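Long-range contact in capsid protein (Bocavirus gorilla/GBoV1/2009, PDB 7LNK), which forms the T=1 icosahedral shell of gorilla bocavirus 1, a parvovirus, from sixty copies of itself: residues 15-26 and 72-82. Sequence-based numbering, arbitrary orientation.
Sequences SHFADKYVITKN and CHFSPQDWQRL
The torsions direct Phe17 and Arg81 toward each other between hairpin and helix: the Phe17 CG is anti to its own carbonyl carbon (chi1 -71°), while the Arg81 chain leaves with CG anti to the backbone N (chi1 -172°) and stays extended as far as NE. Arg81 CD therefore sits over the centre of the Phe17 ring, 3.8 Å from its centroid, a CH-pi contact, and the guanidinium lies over the rim of the same face, NE near CG and NH1 near CD2, the two planes 22° apart. Val22 CG1 lies against the opposite face, toward the rim. At the edge of the same ring, Asp78 OD1 comes within 3.4 Å of Phe17 CE2, its carboxylate turned steeply to the ring plane. Ser15 OG gives its proton to Asp78 OD2 at 2.7 Å, reaching it from above the carboxylate plane. Asp78 N in turn donates to Ser75 OG over 3.0 Å, the N-cap bond of helix 76-85.

Farther along strand 21-33, Thr24 CG2 rests over one face of the Phe74 ring, 3.9 Å from its centroid, while Thr24 OG1 is hydrogen-bonded to Trp449 NE1. A weak hydrogen bond of 3.4 Å from Asn26 ND2 to His73 O joins the strand to the residues leading into the helix. Hairpin 14-33 belongs to the jelly-roll framework of the parvovirus capsid protein, strand 21-33 pairing with strand 437-453, and helix 76-85 lies against it.

Arg81 links this intrachain contact to the subunit interface: its guanidinium also bonds through NH2 to Tyr454 O of a neighbouring subunit and makes a cation-pi contact with that tyrosine's ring. The serine bond and the nearby helix N-terminus probably help stabilise a negative charge on buried Asp78.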
loop_
_atom_site.group_PDB
_atom_site.type_symbol
_atom_site.label_atom_id
_atom_site.label_comp_id
_atom_site.label_asym_id
_atom_site.label_seq_id
_atom_site.Cartn_x
_atom_site.Cartn_y
_atom_site.Cartn_z
ATOM N N SER A 15 18.711 -26.766 87.204
ATOM C CA SER A 15 19.690 -25.869 86.626
ATOM C C SER A 15 20.078 -26.364 85.248
ATOM O O SER A 15 19.886 -27.529 84.901
ATOM C CB SER A 15 20.934 -25.749 87.495
ATOM O OG SER A 15 21.584 -26.997 87.582
ATOM N N HIS A 16 20.618 -25.445 84.462
ATOM C CA HIS A 16 21.153 -25.739 83.145
ATOM C C HIS A 16 22.496 -25.042 83.034
ATOM O O HIS A 16 22.566 -23.817 83.132
ATOM C CB HIS A 16 20.201 -25.273 82.045
ATOM C CG HIS A 16 20.659 -25.608 80.665
ATOM N ND1 HIS A 16 20.803 -26.903 80.223
ATOM C CD2 HIS A 16 21.006 -24.813 79.627
ATOM C CE1 HIS A 16 21.221 -26.892 78.971
ATOM N NE2 HIS A 16 21.353 -25.637 78.586
ATOM N N PHE A 17 23.554 -25.815 82.841
ATOM C CA PHE A 17 24.898 -25.282 82.679
ATOM C C PHE A 17 25.279 -25.217 81.211
ATOM O O PHE A 17 25.064 -26.166 80.456
ATOM C CB PHE A 17 25.918 -26.126 83.435
ATOM C CG PHE A 17 25.825 -26.003 84.917
ATOM C CD1 PHE A 17 26.542 -25.035 85.582
ATOM C CD2 PHE A 17 24.987 -26.816 85.641
ATOM C CE1 PHE A 17 26.459 -24.906 86.939
ATOM C CE2 PHE A 17 24.896 -26.684 86.998
ATOM C CZ PHE A 17 25.631 -25.727 87.646
ATOM N N ALA A 18 25.836 -24.081 80.814
ATOM C CA ALA A 18 26.411 -23.907 79.492
ATOM C C ALA A 18 27.775 -23.258 79.644
ATOM O O ALA A 18 28.264 -23.098 80.765
ATOM C CB ALA A 18 25.499 -23.068 78.601
ATOM N N ASP A 19 28.414 -22.905 78.532
ATOM C CA ASP A 19 29.693 -22.213 78.617
ATOM C C ASP A 19 29.523 -20.794 79.124
ATOM O O ASP A 19 30.201 -20.377 80.067
ATOM C CB ASP A 19 30.381 -22.210 77.257
ATOM C CG ASP A 19 30.970 -23.541 76.918
ATOM O OD1 ASP A 19 31.138 -24.344 77.853
ATOM O OD2 ASP A 19 31.262 -23.792 75.733
ATOM N N LYS A 20 28.654 -20.022 78.483
ATOM C CA LYS A 20 28.516 -18.610 78.783
ATOM C C LYS A 20 27.354 -18.277 79.707
ATOM O O LYS A 20 27.191 -17.109 80.058
ATOM C CB LYS A 20 28.397 -17.825 77.483
ATOM C CG LYS A 20 29.666 -17.868 76.670
ATOM C CD LYS A 20 29.563 -17.009 75.442
ATOM C CE LYS A 20 30.890 -16.955 74.723
ATOM N NZ LYS A 20 31.163 -18.227 74.011
ATOM N N TYR A 21 26.547 -19.250 80.115
ATOM C CA TYR A 21 25.446 -18.928 81.008
ATOM C C TYR A 21 25.054 -20.147 81.822
ATOM O O TYR A 21 25.315 -21.286 81.441
ATOM C CB TYR A 21 24.228 -18.389 80.245
ATOM C CG TYR A 21 23.599 -19.380 79.305
ATOM C CD1 TYR A 21 22.589 -20.224 79.734
ATOM C CD2 TYR A 21 24.013 -19.472 77.991
ATOM C CE1 TYR A 21 22.016 -21.133 78.884
ATOM C CE2 TYR A 21 23.443 -20.378 77.133
ATOM C CZ TYR A 21 22.444 -21.205 77.584
ATOM O OH TYR A 21 21.871 -22.111 76.725
ATOM N N VAL A 22 24.414 -19.881 82.955
ATOM C CA VAL A 22 23.795 -20.901 83.789
ATOM C C VAL A 22 22.390 -20.429 84.121
ATOM O O VAL A 22 22.192 -19.260 84.459
ATOM C CB VAL A 22 24.598 -21.167 85.076
ATOM C CG1 VAL A 22 23.865 -22.134 85.966
ATOM C CG2 VAL A 22 25.959 -21.713 84.740
ATOM N N ILE A 23 21.418 -21.324 84.007
ATOM C CA ILE A 23 20.030 -21.018 84.320
ATOM C C ILE A 23 19.641 -21.832 85.538
ATOM O O ILE A 23 19.644 -23.063 85.488
ATOM C CB ILE A 23 19.097 -21.332 83.145
ATOM C CG1 ILE A 23 19.424 -20.450 81.952
ATOM C CG2 ILE A 23 17.666 -21.104 83.554
ATOM C CD1 ILE A 23 18.723 -20.876 80.708
ATOM N N THR A 24 19.297 -21.154 86.622
ATOM C CA THR A 24 18.788 -21.797 87.821
ATOM C C THR A 24 17.291 -21.558 87.912
ATOM O O THR A 24 16.822 -20.449 87.653
ATOM C CB THR A 24 19.484 -21.265 89.072
ATOM O OG1 THR A 24 19.287 -19.853 89.169
ATOM C CG2 THR A 24 20.960 -21.557 89.020
ATOM N N LYS A 25 16.549 -22.597 88.273
ATOM C CA LYS A 25 15.099 -22.540 88.362
ATOM C C LYS A 25 14.680 -23.076 89.715
ATOM O O LYS A 25 15.111 -24.156 90.118
ATOM C CB LYS A 25 14.456 -23.355 87.255
ATOM C CG LYS A 25 14.723 -22.804 85.893
ATOM C CD LYS A 25 14.085 -23.650 84.851
ATOM C CE LYS A 25 14.656 -25.027 84.936
ATOM N NZ LYS A 25 16.118 -24.973 84.737
ATOM N N ASN A 26 13.864 -22.313 90.425
ATOM C CA ASN A 26 13.462 -22.678 91.770
ATOM C C ASN A 26 12.006 -22.318 91.955
ATOM O O ASN A 26 11.605 -21.199 91.638
ATOM C CB ASN A 26 14.313 -21.960 92.814
ATOM C CG ASN A 26 15.726 -22.470 92.860
ATOM O OD1 ASN A 26 16.001 -23.513 93.440
ATOM N ND2 ASN A 26 16.632 -21.745 92.232
ATOM N N CYS A 72 19.701 -20.139 97.871
ATOM C CA CYS A 72 18.330 -20.387 97.452
ATOM C C CYS A 72 18.246 -20.606 95.951
ATOM O O CYS A 72 17.296 -21.221 95.463
ATOM C CB CYS A 72 17.423 -19.242 97.897
ATOM S SG CYS A 72 17.890 -17.601 97.377
ATOM N N HIS A 73 19.206 -20.083 95.198
ATOM C CA HIS A 73 19.197 -20.258 93.756
ATOM C C HIS A 73 20.097 -21.375 93.258
ATOM O O HIS A 73 20.044 -21.698 92.074
ATOM C CB HIS A 73 19.599 -18.949 93.091
ATOM C CG HIS A 73 18.731 -17.802 93.485
ATOM N ND1 HIS A 73 17.415 -17.704 93.101
ATOM C CD2 HIS A 73 18.982 -16.722 94.255
ATOM C CE1 HIS A 73 16.894 -16.603 93.607
ATOM N NE2 HIS A 73 17.825 -15.989 94.310
ATOM N N PHE A 74 20.883 -22.000 94.120
ATOM C CA PHE A 74 21.830 -23.023 93.706
ATOM C C PHE A 74 21.772 -24.187 94.671
ATOM O O PHE A 74 21.861 -23.997 95.885
ATOM C CB PHE A 74 23.276 -22.514 93.661
ATOM C CG PHE A 74 23.561 -21.545 92.560
ATOM C CD1 PHE A 74 23.911 -21.996 91.309
ATOM C CD2 PHE A 74 23.495 -20.187 92.777
ATOM C CE1 PHE A 74 24.183 -21.113 90.302
ATOM C CE2 PHE A 74 23.762 -19.305 91.769
ATOM C CZ PHE A 74 24.108 -19.765 90.534
ATOM N N SER A 75 21.631 -25.384 94.132
ATOM C CA SER A 75 21.863 -26.554 94.943
ATOM C C SER A 75 23.338 -26.622 95.285
ATOM O O SER A 75 24.169 -26.005 94.619
ATOM C CB SER A 75 21.429 -27.811 94.206
ATOM O OG SER A 75 22.210 -28.035 93.056
ATOM N N PRO A 76 23.692 -27.344 96.340
ATOM C CA PRO A 76 25.114 -27.507 96.650
ATOM C C PRO A 76 25.882 -28.174 95.529
ATOM O O PRO A 76 27.069 -27.893 95.340
ATOM C CB PRO A 76 25.080 -28.361 97.915
ATOM C CG PRO A 76 23.781 -28.068 98.510
ATOM C CD PRO A 76 22.839 -27.899 97.397
ATOM N N GLN A 77 25.231 -29.056 94.777
ATOM C CA GLN A 77 25.828 -29.598 93.566
ATOM C C GLN A 77 26.088 -28.500 92.553
ATOM O O GLN A 77 27.185 -28.392 92.001
ATOM C CB GLN A 77 24.900 -30.651 92.976
ATOM C CG GLN A 77 25.399 -31.312 91.724
ATOM C CD GLN A 77 26.650 -32.090 91.963
ATOM O OE1 GLN A 77 27.743 -31.670 91.592
ATOM N NE2 GLN A 77 26.512 -33.208 92.641
ATOM N N ASP A 78 25.078 -27.677 92.294
ATOM C CA ASP A 78 25.220 -26.627 91.301
ATOM C C ASP A 78 26.210 -25.573 91.755
ATOM O O ASP A 78 26.954 -25.023 90.939
ATOM C CB ASP A 78 23.862 -26.002 91.025
ATOM C CG ASP A 78 22.933 -26.941 90.307
ATOM O OD1 ASP A 78 23.409 -27.950 89.753
ATOM O OD2 ASP A 78 21.717 -26.675 90.309
ATOM N N TRP A 79 26.234 -25.268 93.050
ATOM C CA TRP A 79 27.196 -24.296 93.544
ATOM C C TRP A 79 28.613 -24.826 93.430
ATOM O O TRP A 79 29.527 -24.088 93.051
ATOM C CB TRP A 79 26.890 -23.929 94.988
ATOM C CG TRP A 79 27.839 -22.923 95.516
ATOM C CD1 TRP A 79 28.892 -23.148 96.327
ATOM C CD2 TRP A 79 27.809 -21.518 95.276
ATOM N NE1 TRP A 79 29.536 -21.977 96.604
ATOM C CE2 TRP A 79 28.886 -20.958 95.969
ATOM C CE3 TRP A 79 26.973 -20.679 94.539
ATOM C CZ2 TRP A 79 29.152 -19.600 95.951
ATOM C CZ3 TRP A 79 27.238 -19.339 94.522
ATOM C CH2 TRP A 79 28.318 -18.808 95.222
ATOM N N GLN A 80 28.818 -26.097 93.770
ATOM C CA GLN A 80 30.122 -26.717 93.578
ATOM C C GLN A 80 30.577 -26.582 92.139
ATOM O O GLN A 80 31.686 -26.119 91.863
ATOM C CB GLN A 80 30.063 -28.193 93.942
ATOM C CG GLN A 80 31.411 -28.861 93.918
ATOM C CD GLN A 80 31.322 -30.313 94.252
ATOM O OE1 GLN A 80 30.244 -30.823 94.504
ATOM N NE2 GLN A 80 32.455 -30.989 94.280
ATOM N N ARG A 81 29.730 -27.002 91.204
ATOM C CA ARG A 81 30.106 -26.976 89.801
ATOM C C ARG A 81 30.336 -25.557 89.326
ATOM O O ARG A 81 31.196 -25.318 88.476
ATOM C CB ARG A 81 29.017 -27.648 88.974
ATOM C CG ARG A 81 29.361 -27.850 87.529
ATOM C CD ARG A 81 28.261 -28.605 86.871
ATOM N NE ARG A 81 28.604 -29.001 85.520
ATOM C CZ ARG A 81 27.870 -29.826 84.793
ATOM N NH1 ARG A 81 26.748 -30.311 85.287
ATOM N NH2 ARG A 81 28.254 -30.160 83.575
ATOM N N LEU A 82 29.574 -24.608 89.858
ATOM C CA LEU A 82 29.777 -23.209 89.520
ATOM C C LEU A 82 31.168 -22.749 89.919
ATOM O O LEU A 82 31.912 -22.200 89.105
ATOM C CB LEU A 82 28.718 -22.359 90.215
ATOM C CG LEU A 82 28.810 -20.850 90.029
ATOM C CD1 LEU A 82 28.552 -20.476 88.589
ATOM C CD2 LEU A 82 27.868 -20.155 90.967
#